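Local coordinates for centrosomal protein of 104 kDa (Homo sapiens, PDB 5LPH), which is required for ciliogenesis and for structural integrity at the ciliary tip, and is represented here by its tubulin-binding TOG domain, at residues Leu96-Ile101 with Ile142-Thr147; Ala111-Leu116 with Ala161-Glu166; Ser107-Ser112 with Ala154-Thr159. All blocks are in the same frame, centred on the assembly; numbering follows the deposited sequence.

In the fold
The three interactions lie in neighbouring helices of an all-helical TOG domain. Interactions 1 and 2 are buried; interaction 3 is partly buried and farther from the chain centre. Interactions 2 and 3 join the same two helices, 106-126 and 154-169, and share Ala111 and Ser112. Interaction 1 joins residues 96-101, on helix 83-100, to helix 131-147. Leu145 ties the set together, touching Phe163 of interaction 2 and Phe109 of interaction 3. No hydrogen bond crosses any of the three. Interaction 1 mixes aliphatic packing with a valine methyl over a guanidinium face, interaction 2 centres on one phenylalanine face, and interaction 3 sets an aromatic ring against a leucine and a threonine methyl.

Interaction 1. Residues Leu96-Ile101 with Ile142-Thr147; sequences LVRRAI and IPVLLT
The CA atoms of Ile101 and Leu145 are the nearest pair, 6.4 Å apart. Residues 96-100 are helical. Residues 142-147 belong to helix 131-147, which is kinked where the backbone nitrogens of Pro143 and Val144 lack a bond to the preceding turn. Both segments run in the same general direction.

Val144 points at the other segment and meets two side chains with its two methyls. Its CG1 lies 3.8 Å from Ile101 CG2. Its CG2 lies over one face of the Arg98 guanidinium, near the edge of the group and 3.5 Å from Arg98 NH1. The arginine gets there by an extended chain, with CG anti to the backbone N (chi1 -175°), and meets the valine roughly perpendicular to it. Ile101 CG2 is also 3.7 Å from Leu145 CD1, so this methyl touches both residues.

Arg98 NH1 donates to the backbone O of Arg140, and the O of Ile101 accepts from Arg148 NH1. No hydrogen bond crosses between the segments, so van der Waals packing carries the contact: aliphatic methyls pack together, and the arginine adds a flat face to the valine while its polar end bonds to a carbonyl nearby.

Interaction 2. Residues Ala111-Leu116 with Ala161-Glu166; sequences ASLKLL and ANFIQE
Leu113 and Phe163 face each other across the two helices, their CA atoms 7.6 Å apart. The helices run in the same general sense. Phe163 carries the contact.

A chi1 of -170° swings the Phe163 ring away from its own backbone N and out toward helix 106-126, and chi2 of 85° turns the ring so that one face meets Leu113. In Leu113, CG stands beside the backbone N and across from the carbonyl carbon, which brings CD2 over the middle of that face, 4.1 Å from the Phe163 centroid. It is only 12° off the ring normal, which makes a CH-pi contact. Leu113 CB lies over the same ring near its CE1 side, at 3.9 Å from Phe163 CE1. The other branch, CD1, reaches the root of the aromatic side chain, 4.1 Å from Phe163 CB. Both branches and CB are thus in use, and the two side chains lie alongside each other, pointing opposite ways. The backbone joins in too: Leu113 O comes within 3.4 Å of Phe163 CE1.

Leu116, three residues on and nearly a turn later, approaches the ring obliquely. Its CD2 is 3.7 Å from Phe163 CE2. Leu116 also rests on Val97 and Thr141, while Phe163 rests on Leu145, so the ring is part of a wider hydrophobic core. At the flank, Glu166 OE2 forms a salt bridge with Lys117.

Residues 161-166 lie in the first curated HEAT repeat. An aromatic side chain packed between helices 106-126 and 154-169 is consistent with the stacked helices of a HEAT-repeat TOG domain.

Interaction 3. Residues Ser107-Ser112 with Ala154-Thr159; sequences SVFQAS and ARLRVT
Phe109 reaches across to Leu156 and Thr159. This apolar contact carries the interface, and no hydrogen bond crosses it. A chi1 of 166° extends the Phe109 side chain toward helix 154-169 and leaves the CE2 corner of the ring to do the touching. CE2 of Phe109 lies 4.1 Å from Leu156 CG and 3.9 Å from Thr159 CG2, and both approach obliquely. One Leu156 branch, CD2, stands above the Phe109 ring, nearer its margin than its middle. Thr159 presents its methyl to Phe109, while its hydroxyl serves its own helix. The backbones stay well apart, with the CA atoms of Phe109 and Leu156 9.2 Å from each other.

Polar bonds stay within each helix. Thr159 OG1 donates to Arg155 O at 2.9 Å. The same oxygen accepts from Thr159 N at 3.1 Å, and the two donors come from opposite faces of its carbonyl plane. On the other helix, Ser112 OG donates to Phe109 O at 2.7 Å, tilted 22° from the carbonyl plane. Each hydroxyl is thereby turned back on its own backbone.

One charged group joins the contact from outside. Arg148 makes a cation-pi interaction with Phe109, and Leu156 also touches that arginine.

The contact joins the early part of helix 106-126 to the first turns of helix 154-169, which falls in the first curated HEAT repeat. Such side-by-side packing of helices is consistent with the HEAT-repeat solenoid of a TOG domain.

Interaction 1. Residues Leu96-Ile101 with Ile142-Thr147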
# COMPACT_ATOMS: atom_id res chain seq x y z
N LEU A 96 -0.30 -12.27 -10.88
CA LEU A 96 -1.75 -12.27 -11.09
C LEU A 96 -2.50 -11.44 -10.04
O LEU A 96 -3.46 -10.75 -10.38
CB LEU A 96 -2.31 -13.69 -11.15
CG LEU A 96 -1.93 -14.53 -12.38
CD1 LEU A 96 -2.55 -15.90 -12.27
CD2 LEU A 96 -2.35 -13.87 -13.68
N VAL A 97 -2.08 -11.51 -8.77
CA VAL A 97 -2.65 -10.66 -7.71
C VAL A 97 -2.52 -9.18 -8.06
O VAL A 97 -3.49 -8.43 -7.95
CB VAL A 97 -1.99 -10.96 -6.34
CG1 VAL A 97 -2.21 -9.83 -5.33
CG2 VAL A 97 -2.52 -12.27 -5.79
N ARG A 98 -1.34 -8.79 -8.52
CA ARG A 98 -1.06 -7.40 -8.90
C ARG A 98 -2.05 -6.84 -9.93
O ARG A 98 -2.49 -5.69 -9.81
CB ARG A 98 0.37 -7.29 -9.42
CG ARG A 98 0.85 -5.89 -9.75
CD ARG A 98 2.26 -5.94 -10.31
NE ARG A 98 2.61 -4.72 -11.03
CZ ARG A 98 3.14 -3.62 -10.49
NH1 ARG A 98 3.41 -3.55 -9.18
NH2 ARG A 98 3.42 -2.58 -11.26
N ARG A 99 -2.39 -7.63 -10.94
CA ARG A 99 -3.34 -7.17 -11.96
C ARG A 99 -4.79 -7.21 -11.44
O ARG A 99 -5.55 -6.27 -11.68
CB ARG A 99 -3.09 -7.91 -13.29
CG ARG A 99 -3.45 -9.37 -13.37
CD ARG A 99 -3.35 -9.87 -14.80
NE ARG A 99 -4.57 -9.62 -15.59
CZ ARG A 99 -4.73 -8.68 -16.53
NH1 ARG A 99 -3.75 -7.83 -16.88
NH2 ARG A 99 -5.90 -8.59 -17.16
N ALA A 100 -5.12 -8.22 -10.65
CA ALA A 100 -6.45 -8.35 -10.04
C ALA A 100 -6.78 -7.28 -8.99
O ALA A 100 -7.96 -7.02 -8.73
CB ALA A 100 -6.64 -9.73 -9.45
N ILE A 101 -5.76 -6.67 -8.38
CA ILE A 101 -5.97 -5.50 -7.50
C ILE A 101 -6.57 -4.31 -8.28
O ILE A 101 -7.29 -3.50 -7.69
CB ILE A 101 -4.68 -5.11 -6.74
CG1 ILE A 101 -4.38 -6.16 -5.66
CG2 ILE A 101 -4.81 -3.75 -6.07
CD1 ILE A 101 -2.96 -6.13 -5.13
N ILE A 142 1.69 -3.31 -2.90
CA ILE A 142 1.29 -2.13 -2.11
C ILE A 142 1.12 -0.86 -2.95
O ILE A 142 0.14 -0.14 -2.75
CB ILE A 142 2.18 -1.88 -0.83
CG1 ILE A 142 1.66 -0.72 0.02
CG2 ILE A 142 3.61 -1.47 -1.13
CD1 ILE A 142 0.26 -0.87 0.53
N PRO A 143 2.04 -0.58 -3.90
CA PRO A 143 1.85 0.63 -4.72
C PRO A 143 0.57 0.61 -5.57
O PRO A 143 -0.08 1.64 -5.75
CB PRO A 143 3.09 0.65 -5.63
CG PRO A 143 4.08 -0.25 -4.96
CD PRO A 143 3.23 -1.32 -4.35
N VAL A 144 0.21 -0.57 -6.07
CA VAL A 144 -1.00 -0.74 -6.87
C VAL A 144 -2.23 -0.62 -5.97
O VAL A 144 -3.26 -0.06 -6.36
CB VAL A 144 -1.01 -2.09 -7.62
CG1 VAL A 144 -2.25 -2.22 -8.47
CG2 VAL A 144 0.24 -2.21 -8.49
N LEU A 145 -2.12 -1.16 -4.76
CA LEU A 145 -3.18 -1.06 -3.77
C LEU A 145 -3.41 0.38 -3.30
O LEU A 145 -4.56 0.77 -3.06
CB LEU A 145 -2.88 -1.98 -2.59
CG LEU A 145 -4.02 -2.47 -1.71
CD1 LEU A 145 -5.23 -2.97 -2.49
CD2 LEU A 145 -3.50 -3.58 -0.82
N LEU A 146 -2.34 1.17 -3.21
CA LEU A 146 -2.45 2.61 -2.89
C LEU A 146 -3.19 3.41 -3.95
O LEU A 146 -3.90 4.35 -3.61
CB LEU A 146 -1.08 3.26 -2.64
CG LEU A 146 -0.48 3.15 -1.24
CD1 LEU A 146 0.96 3.65 -1.28
CD2 LEU A 146 -1.29 3.93 -0.20
N THR A 147 -3.02 3.05 -5.23
CA THR A 147 -3.82 3.66 -6.31
C THR A 147 -5.32 3.43 -6.12
O THR A 147 -6.11 4.33 -6.39
CB THR A 147 -3.40 3.20 -7.72
OG1 THR A 147 -3.43 1.77 -7.78
CG2 THR A 147 -2.01 3.70 -8.08

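Interaction 2. Residues Ala111-Leu116 with Ala161-Glu166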
# COMPACT_ATOMS: atom_id res chain seq x y z
N ALA A 111 -11.13 -11.09 -3.75
CA ALA A 111 -10.47 -12.40 -3.85
C ALA A 111 -8.95 -12.26 -3.98
O ALA A 111 -8.22 -13.10 -3.46
CB ALA A 111 -11.03 -13.20 -5.02
N SER A 112 -8.48 -11.22 -4.66
CA SER A 112 -7.04 -10.97 -4.78
C SER A 112 -6.40 -10.61 -3.43
O SER A 112 -5.27 -11.02 -3.16
CB SER A 112 -6.74 -9.87 -5.81
OG SER A 112 -6.94 -8.57 -5.28
N LEU A 113 -7.13 -9.88 -2.58
CA LEU A 113 -6.64 -9.54 -1.23
C LEU A 113 -6.58 -10.77 -0.32
O LEU A 113 -5.63 -10.94 0.43
CB LEU A 113 -7.49 -8.44 -0.59
CG LEU A 113 -7.57 -7.10 -1.32
CD1 LEU A 113 -8.35 -6.08 -0.50
CD2 LEU A 113 -6.19 -6.55 -1.64
N LYS A 114 -7.59 -11.63 -0.41
CA LYS A 114 -7.61 -12.91 0.30
C LYS A 114 -6.41 -13.79 -0.09
O LYS A 114 -5.75 -14.37 0.77
CB LYS A 114 -8.93 -13.62 0.02
CG LYS A 114 -9.11 -14.99 0.66
CD LYS A 114 -10.39 -15.65 0.17
CE LYS A 114 -10.47 -17.11 0.57
NZ LYS A 114 -10.70 -17.27 2.04
N LEU A 115 -6.15 -13.88 -1.39
CA LEU A 115 -4.99 -14.62 -1.91
C LEU A 115 -3.67 -14.00 -1.41
O LEU A 115 -2.77 -14.72 -0.98
CB LEU A 115 -5.02 -14.64 -3.44
CG LEU A 115 -3.86 -15.31 -4.19
CD1 LEU A 115 -3.64 -16.73 -3.72
CD2 LEU A 115 -4.10 -15.29 -5.69
N LEU A 116 -3.57 -12.67 -1.49
CA LEU A 116 -2.36 -11.96 -1.07
C LEU A 116 -2.07 -12.20 0.41
O LEU A 116 -0.94 -12.50 0.77
CB LEU A 116 -2.49 -10.46 -1.35
CG LEU A 116 -1.26 -9.57 -1.09
CD1 LEU A 116 0.01 -10.13 -1.72
CD2 LEU A 116 -1.53 -8.16 -1.58
N ALA A 161 -7.52 0.67 2.02
CA ALA A 161 -6.77 1.28 3.13
C ALA A 161 -6.68 0.35 4.34
O ALA A 161 -5.60 0.18 4.91
CB ALA A 161 -7.39 2.61 3.54
N ASN A 162 -7.79 -0.27 4.72
CA ASN A 162 -7.77 -1.24 5.82
C ASN A 162 -6.82 -2.41 5.56
O ASN A 162 -6.13 -2.86 6.49
CB ASN A 162 -9.18 -1.77 6.12
CG ASN A 162 -10.06 -0.76 6.85
OD1 ASN A 162 -9.58 0.22 7.42
ND2 ASN A 162 -11.36 -1.02 6.86
N PHE A 163 -6.75 -2.90 4.32
CA PHE A 163 -5.83 -4.00 3.98
C PHE A 163 -4.36 -3.58 4.11
O PHE A 163 -3.54 -4.37 4.58
CB PHE A 163 -6.07 -4.57 2.58
CG PHE A 163 -5.29 -5.84 2.30
CD1 PHE A 163 -5.79 -7.09 2.68
CD2 PHE A 163 -4.05 -5.79 1.69
CE1 PHE A 163 -5.06 -8.25 2.44
CE2 PHE A 163 -3.32 -6.95 1.44
CZ PHE A 163 -3.82 -8.18 1.82
N ILE A 164 -4.04 -2.36 3.70
CA ILE A 164 -2.67 -1.82 3.80
C ILE A 164 -2.25 -1.72 5.27
O ILE A 164 -1.14 -2.12 5.64
CB ILE A 164 -2.55 -0.44 3.10
CG1 ILE A 164 -2.75 -0.60 1.59
CG2 ILE A 164 -1.19 0.19 3.38
CD1 ILE A 164 -2.84 0.70 0.81
N GLN A 165 -3.16 -1.23 6.10
CA GLN A 165 -2.98 -1.15 7.56
C GLN A 165 -2.80 -2.55 8.18
O GLN A 165 -1.93 -2.75 9.02
CB GLN A 165 -4.16 -0.40 8.17
CG GLN A 165 -3.90 0.43 9.41
CD GLN A 165 -5.15 1.17 9.87
OE1 GLN A 165 -5.88 1.74 9.05
NE2 GLN A 165 -5.39 1.18 11.17
N GLU A 166 -3.60 -3.51 7.72
CA GLU A 166 -3.50 -4.91 8.14
C GLU A 166 -2.13 -5.53 7.82
O GLU A 166 -1.54 -6.19 8.67
CB GLU A 166 -4.62 -5.73 7.48
CG GLU A 166 -5.03 -6.98 8.22
CD GLU A 166 -6.18 -7.72 7.54
OE1 GLU A 166 -7.06 -7.06 6.93
OE2 GLU A 166 -6.19 -8.97 7.61

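Interaction 3. Residues Ser107-Ser112 with Ala154-Thr159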
# COMPACT_ATOMS: atom_id res chain seq x y z
N SER A 107 -15.81 -8.26 -6.32
CA SER A 107 -15.54 -9.66 -5.90
C SER A 107 -14.17 -10.18 -6.32
O SER A 107 -13.58 -10.97 -5.59
CB SER A 107 -16.60 -10.61 -6.47
OG SER A 107 -17.82 -10.40 -5.82
N VAL A 108 -13.70 -9.76 -7.49
CA VAL A 108 -12.38 -10.15 -7.99
C VAL A 108 -11.30 -9.43 -7.19
O VAL A 108 -10.32 -10.05 -6.79
CB VAL A 108 -12.22 -9.84 -9.50
CG1 VAL A 108 -10.83 -10.24 -9.99
CG2 VAL A 108 -13.30 -10.55 -10.31
N PHE A 109 -11.48 -8.12 -6.98
CA PHE A 109 -10.61 -7.30 -6.13
C PHE A 109 -10.46 -7.90 -4.73
O PHE A 109 -9.34 -8.05 -4.24
CB PHE A 109 -11.14 -5.85 -6.06
CG PHE A 109 -10.53 -5.00 -4.98
CD1 PHE A 109 -9.23 -4.51 -5.10
CD2 PHE A 109 -11.26 -4.65 -3.85
CE1 PHE A 109 -8.67 -3.71 -4.11
CE2 PHE A 109 -10.71 -3.85 -2.85
CZ PHE A 109 -9.41 -3.38 -2.99
N GLN A 110 -11.58 -8.28 -4.13
CA GLN A 110 -11.59 -8.90 -2.79
C GLN A 110 -10.91 -10.27 -2.73
O GLN A 110 -10.21 -10.58 -1.76
CB GLN A 110 -13.03 -9.00 -2.26
CG GLN A 110 -13.49 -7.73 -1.54
CD GLN A 110 -15.00 -7.55 -1.50
OE1 GLN A 110 -15.51 -6.41 -1.48
NE2 GLN A 110 -15.73 -8.65 -1.49
N ALA A 111 -11.13 -11.09 -3.75
CA ALA A 111 -10.47 -12.40 -3.85
C ALA A 111 -8.95 -12.26 -3.98
O ALA A 111 -8.22 -13.10 -3.46
CB ALA A 111 -11.03 -13.20 -5.02
N SER A 112 -8.48 -11.22 -4.66
CA SER A 112 -7.04 -10.97 -4.78
C SER A 112 -6.40 -10.61 -3.43
O SER A 112 -5.27 -11.02 -3.16
CB SER A 112 -6.74 -9.87 -5.81
OG SER A 112 -6.94 -8.57 -5.28
N ALA A 154 -16.23 5.03 -2.18
CA ALA A 154 -15.77 5.19 -0.79
C ALA A 154 -15.56 3.85 -0.08
O ALA A 154 -14.61 3.69 0.68
CB ALA A 154 -16.74 6.06 -0.00
N ARG A 155 -16.45 2.90 -0.33
CA ARG A 155 -16.35 1.55 0.24
C ARG A 155 -15.08 0.82 -0.22
O ARG A 155 -14.44 0.10 0.56
CB ARG A 155 -17.59 0.74 -0.13
CG ARG A 155 -17.80 -0.52 0.69
CD ARG A 155 -19.10 -1.24 0.31
NE ARG A 155 -20.25 -0.32 0.27
CZ ARG A 155 -20.85 0.15 -0.83
NH1 ARG A 155 -20.47 -0.20 -2.06
NH2 ARG A 155 -21.87 1.00 -0.69
N LEU A 156 -14.70 1.02 -1.48
CA LEU A 156 -13.48 0.43 -2.03
C LEU A 156 -12.21 1.08 -1.44
O LEU A 156 -11.27 0.36 -1.09
CB LEU A 156 -13.48 0.50 -3.56
CG LEU A 156 -12.51 -0.49 -4.22
CD1 LEU A 156 -13.12 -1.12 -5.46
CD2 LEU A 156 -11.17 0.16 -4.55
N ARG A 157 -12.20 2.41 -1.33
CA ARG A 157 -11.11 3.15 -0.66
C ARG A 157 -10.85 2.64 0.76
O ARG A 157 -9.70 2.41 1.13
CB ARG A 157 -11.40 4.65 -0.59
CG ARG A 157 -11.37 5.36 -1.93
CD ARG A 157 -11.25 6.87 -1.76
NE ARG A 157 -12.36 7.47 -1.01
CZ ARG A 157 -13.49 7.95 -1.53
NH1 ARG A 157 -13.74 7.91 -2.84
NH2 ARG A 157 -14.40 8.47 -0.71
N VAL A 158 -11.92 2.43 1.53
CA VAL A 158 -11.83 1.90 2.90
C VAL A 158 -11.28 0.46 2.92
O VAL A 158 -10.45 0.13 3.77
CB VAL A 158 -13.20 1.96 3.63
CG1 VAL A 158 -13.16 1.22 4.97
CG2 VAL A 158 -13.63 3.41 3.87
N THR A 159 -11.74 -0.39 2.01
CA THR A 159 -11.26 -1.79 1.94
C THR A 159 -9.76 -1.83 1.62
O THR A 159 -9.01 -2.58 2.24
CB THR A 159 -12.04 -2.62 0.90
OG1 THR A 159 -13.43 -2.56 1.19
CG2 THR A 159 -11.60 -4.08 0.90